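Local coordinates for protein putative methyltransferase (Porphyromonas gingivalis, PDB 3LL7) that is a putative methyltransferase, probably transferring a methyl group from S-adenosylmethionine to a substrate not yet identified, at residues Y166-R174 with D186-L194. Numbering follows the deposited sequence.
Sequences YIYVDPARR and DCEPDLIPL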
loop_
_atom_site.group_PDB
_atom_site.type_symbol
_atom_site.label_atom_id
_atom_site.label_comp_id
_atom_site.label_asym_id
_atom_site.label_seq_id
_atom_site.Cartn_x
_atom_site.Cartn_y
_atom_site.Cartn_z
ATOM N N TYR A 166 -3.753 6.111 20.491
ATOM C CA TYR A 166 -2.991 5.350 19.495
ATOM C C TYR A 166 -1.546 5.780 19.317
ATOM O O TYR A 166 -1.222 6.974 19.344
ATOM C CB TYR A 166 -3.680 5.390 18.138
ATOM C CG TYR A 166 -5.163 5.205 18.179
ATOM C CD1 TYR A 166 -5.731 3.934 18.069
ATOM C CD2 TYR A 166 -6.014 6.306 18.316
ATOM C CE1 TYR A 166 -7.124 3.761 18.110
ATOM C CE2 TYR A 166 -7.396 6.145 18.339
ATOM C CZ TYR A 166 -7.939 4.872 18.238
ATOM O OH TYR A 166 -9.307 4.735 18.248
ATOM N N ILE A 167 -0.677 4.788 19.170
ATOM C CA ILE A 167 0.711 5.013 18.813
ATOM C C ILE A 167 0.942 4.384 17.437
ATOM O O ILE A 167 0.740 3.171 17.248
ATOM C CB ILE A 167 1.698 4.443 19.871
ATOM C CG1 ILE A 167 1.574 5.234 21.184
ATOM C CG2 ILE A 167 3.126 4.516 19.373
ATOM C CD1 ILE A 167 2.316 4.640 22.352
ATOM N N TYR A 168 1.356 5.221 16.493
ATOM C CA TYR A 168 1.592 4.798 15.114
ATOM C C TYR A 168 3.099 4.735 14.821
ATOM O O TYR A 168 3.861 5.621 15.238
ATOM C CB TYR A 168 0.873 5.756 14.159
ATOM C CG TYR A 168 1.127 5.455 12.713
ATOM C CD1 TYR A 168 0.531 4.352 12.092
ATOM C CD2 TYR A 168 1.999 6.251 11.967
ATOM C CE1 TYR A 168 0.787 4.080 10.723
ATOM C CE2 TYR A 168 2.269 5.978 10.643
ATOM C CZ TYR A 168 1.670 4.890 10.032
ATOM O OH TYR A 168 1.938 4.643 8.710
ATOM N N VAL A 169 3.527 3.672 14.141
ATOM C CA VAL A 169 4.921 3.498 13.786
ATOM C C VAL A 169 5.054 2.930 12.365
ATOM O O VAL A 169 4.333 2.014 11.975
ATOM C CB VAL A 169 5.672 2.644 14.871
ATOM C CG1 VAL A 169 5.044 1.241 15.032
ATOM C CG2 VAL A 169 7.202 2.609 14.648
ATOM N N ASP A 170 5.987 3.482 11.610
ATOM C CA ASP A 170 6.281 3.014 10.247
ATOM C C ASP A 170 7.789 2.780 10.181
ATOM O O ASP A 170 8.544 3.686 9.826
ATOM C CB ASP A 170 5.788 4.081 9.238
ATOM C CG ASP A 170 6.188 3.791 7.792
ATOM O OD1 ASP A 170 6.628 2.663 7.487
ATOM O OD2 ASP A 170 6.076 4.727 6.954
ATOM N N PRO A 171 8.236 1.556 10.548
ATOM C CA PRO A 171 9.674 1.311 10.683
ATOM C C PRO A 171 10.405 1.285 9.344
ATOM O O PRO A 171 9.781 1.103 8.291
ATOM C CB PRO A 171 9.757 -0.062 11.380
ATOM C CG PRO A 171 8.403 -0.656 11.312
ATOM C CD PRO A 171 7.422 0.468 11.125
ATOM N N ALA A 172 11.718 1.500 9.394
ATOM C CA ALA A 172 12.575 1.389 8.224
ATOM C C ALA A 172 13.306 0.040 8.256
ATOM O O ALA A 172 13.311 -0.652 9.288
ATOM C CB ALA A 172 13.564 2.567 8.172
ATOM N N ARG A 173 13.897 -0.327 7.119
ATOM C CA ARG A 173 14.576 -1.610 6.939
ATOM C C ARG A 173 16.062 -1.454 7.259
ATOM O O ARG A 173 16.750 -0.643 6.636
ATOM C CB ARG A 173 14.379 -2.086 5.492
ATOM C CG ARG A 173 14.970 -3.450 5.163
ATOM C CD ARG A 173 14.739 -3.813 3.700
ATOM N NE ARG A 173 15.261 -5.142 3.388
ATOM C CZ ARG A 173 15.231 -5.711 2.183
ATOM N NH1 ARG A 173 14.701 -5.076 1.143
ATOM N NH2 ARG A 173 15.739 -6.924 2.016
ATOM N N ARG A 174 16.559 -2.225 8.225
ATOM C CA ARG A 174 17.956 -2.092 8.658
ATOM C C ARG A 174 18.934 -2.869 7.775
ATOM O O ARG A 174 18.662 -4.005 7.381
ATOM C CB ARG A 174 18.096 -2.499 10.124
ATOM C CG ARG A 174 19.527 -2.711 10.605
ATOM C CD ARG A 174 19.582 -2.945 12.116
ATOM N NE ARG A 174 18.531 -3.857 12.587
ATOM C CZ ARG A 174 17.411 -3.473 13.197
ATOM N NH1 ARG A 174 17.174 -2.184 13.420
ATOM N NH2 ARG A 174 16.519 -4.379 13.579
ATOM N N ASP A 186 14.186 -7.236 11.298
ATOM C CA ASP A 186 14.958 -6.170 10.643
ATOM C C ASP A 186 14.365 -4.774 10.842
ATOM O O ASP A 186 14.958 -3.786 10.399
ATOM C CB ASP A 186 15.096 -6.445 9.140
ATOM C CG ASP A 186 15.691 -7.809 8.842
ATOM O OD1 ASP A 186 16.594 -8.252 9.584
ATOM O OD2 ASP A 186 15.241 -8.436 7.858
ATOM N N CYS A 187 13.210 -4.698 11.503
ATOM C CA CYS A 187 12.511 -3.421 11.698
ATOM C C CYS A 187 13.287 -2.438 12.567
ATOM O O CYS A 187 13.793 -2.793 13.634
ATOM C CB CYS A 187 11.105 -3.639 12.262
ATOM S SG CYS A 187 9.935 -4.235 11.016
ATOM N N GLU A 188 13.379 -1.207 12.078
ATOM C CA GLU A 188 13.993 -0.103 12.811
ATOM C C GLU A 188 12.978 1.046 12.917
ATOM O O GLU A 188 12.703 1.706 11.916
ATOM C CB GLU A 188 15.245 0.373 12.070
ATOM C CG GLU A 188 15.925 1.566 12.698
ATOM C CD GLU A 188 16.734 1.172 13.903
ATOM O OE1 GLU A 188 17.713 0.417 13.724
ATOM O OE2 GLU A 188 16.390 1.613 15.022
ATOM N N PRO A 189 12.438 1.306 14.126
ATOM C CA PRO A 189 12.770 0.710 15.436
ATOM C C PRO A 189 12.255 -0.718 15.587
ATOM O O PRO A 189 11.313 -1.106 14.885
ATOM C CB PRO A 189 12.021 1.607 16.417
ATOM C CG PRO A 189 10.840 2.105 15.614
ATOM C CD PRO A 189 11.404 2.352 14.258
ATOM N N ASP A 190 12.859 -1.476 16.505
ATOM C CA ASP A 190 12.453 -2.861 16.765
ATOM C C ASP A 190 11.091 -2.861 17.455
ATOM O O ASP A 190 10.920 -2.243 18.503
ATOM C CB ASP A 190 13.515 -3.580 17.613
ATOM C CG ASP A 190 13.264 -5.086 17.749
ATOM O OD1 ASP A 190 12.291 -5.624 17.184
ATOM O OD2 ASP A 190 14.051 -5.738 18.460
ATOM N N LEU A 191 10.122 -3.546 16.848
ATOM C CA LEU A 191 8.723 -3.475 17.292
ATOM C C LEU A 191 8.423 -4.234 18.580
ATOM O O LEU A 191 7.462 -3.920 19.295
ATOM C CB LEU A 191 7.780 -3.974 16.189
ATOM C CG LEU A 191 7.725 -3.197 14.875
ATOM C CD1 LEU A 191 6.757 -3.886 13.921
ATOM C CD2 LEU A 191 7.322 -1.734 15.087
ATOM N N ILE A 192 9.229 -5.246 18.865
ATOM C CA ILE A 192 8.992 -6.075 20.037
ATOM C C ILE A 192 9.306 -5.334 21.348
ATOM O O ILE A 192 8.426 -5.236 22.205
ATOM C CB ILE A 192 9.634 -7.479 19.887
ATOM C CG1 ILE A 192 8.910 -8.224 18.749
ATOM C CG2 ILE A 192 9.527 -8.262 21.183
ATOM C CD1 ILE A 192 9.728 -9.302 18.033
ATOM N N PRO A 193 10.525 -4.763 21.498
ATOM C CA PRO A 193 10.742 -3.965 22.706
ATOM C C PRO A 193 9.839 -2.725 22.769
ATOM O O PRO A 193 9.423 -2.323 23.861
ATOM C CB PRO A 193 12.220 -3.555 22.599
ATOM C CG PRO A 193 12.831 -4.567 21.669
ATOM C CD PRO A 193 11.747 -4.834 20.678
ATOM N N LEU A 194 9.527 -2.144 21.608
ATOM C CA LEU A 194 8.667 -0.965 21.540
ATOM C C LEU A 194 7.295 -1.258 22.145
ATOM O O LEU A 194 6.787 -0.481 22.956
ATOM C CB LEU A 194 8.519 -0.512 20.082
ATOM C CG LEU A 194 7.804 0.792 19.700
ATOM C CD1 LEU A 194 8.128 1.116 18.249
ATOM C CD2 LEU A 194 6.284 0.735 19.882
#
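Val169 meets three apolar side chains of 186-194, and this is the close-packed end of the contact. Its CG2, anti to the backbone N, points tip to tip at both Pro189 and Leu194, with CG2 3.8 Å from Pro189 CG. The other branch, CG1, lies 3.7 Å from Leu191 CD2. That same leucine methyl also reaches Pro171, whose CG touches Cys187 SG at 3.9 Å and whose CB faces the ring CD of Pro189, a residue entered through a cis peptide bond. Val169, Cys187, Leu191 and Leu194 are all buried.

Beyond Pro171 the two segments form a short antiparallel ladder. Ala172 and Glu188 are a hydrogen-bonded pair: Ala172 N donates to Glu188 O at 2.7 Å, and Glu188 N donates to Ala172 O at 2.8 Å. Arg173 and Cys187 follow as a non-hydrogen-bonded pair, and Arg174 N closes on Asp186 O at 3.1 Å.

The solvent-facing end is polar and more loosely joined. A bend at chi3 (43°) turns the Arg174 guanidinium back over the backbone carbonyl of Asp186, where NH2 donates to Cys187 O at 3.2 Å from above the carbonyl plane. NH1 makes a salt bridge of 2.7 Å with Glu188 OE1, but the guanidinium and carboxylate planes stand 85° apart and the N-H...O angle of 122° marks a weak hydrogen bond.

Strand 166-173 runs parallel to and between strands 96-99 and 204-209, consistent with a Rossmann-like methyltransferase core; strand 187-188 pairs with its C-terminal end, and helix 191-198 sets Leu191 and Leu194 against strand 204-209.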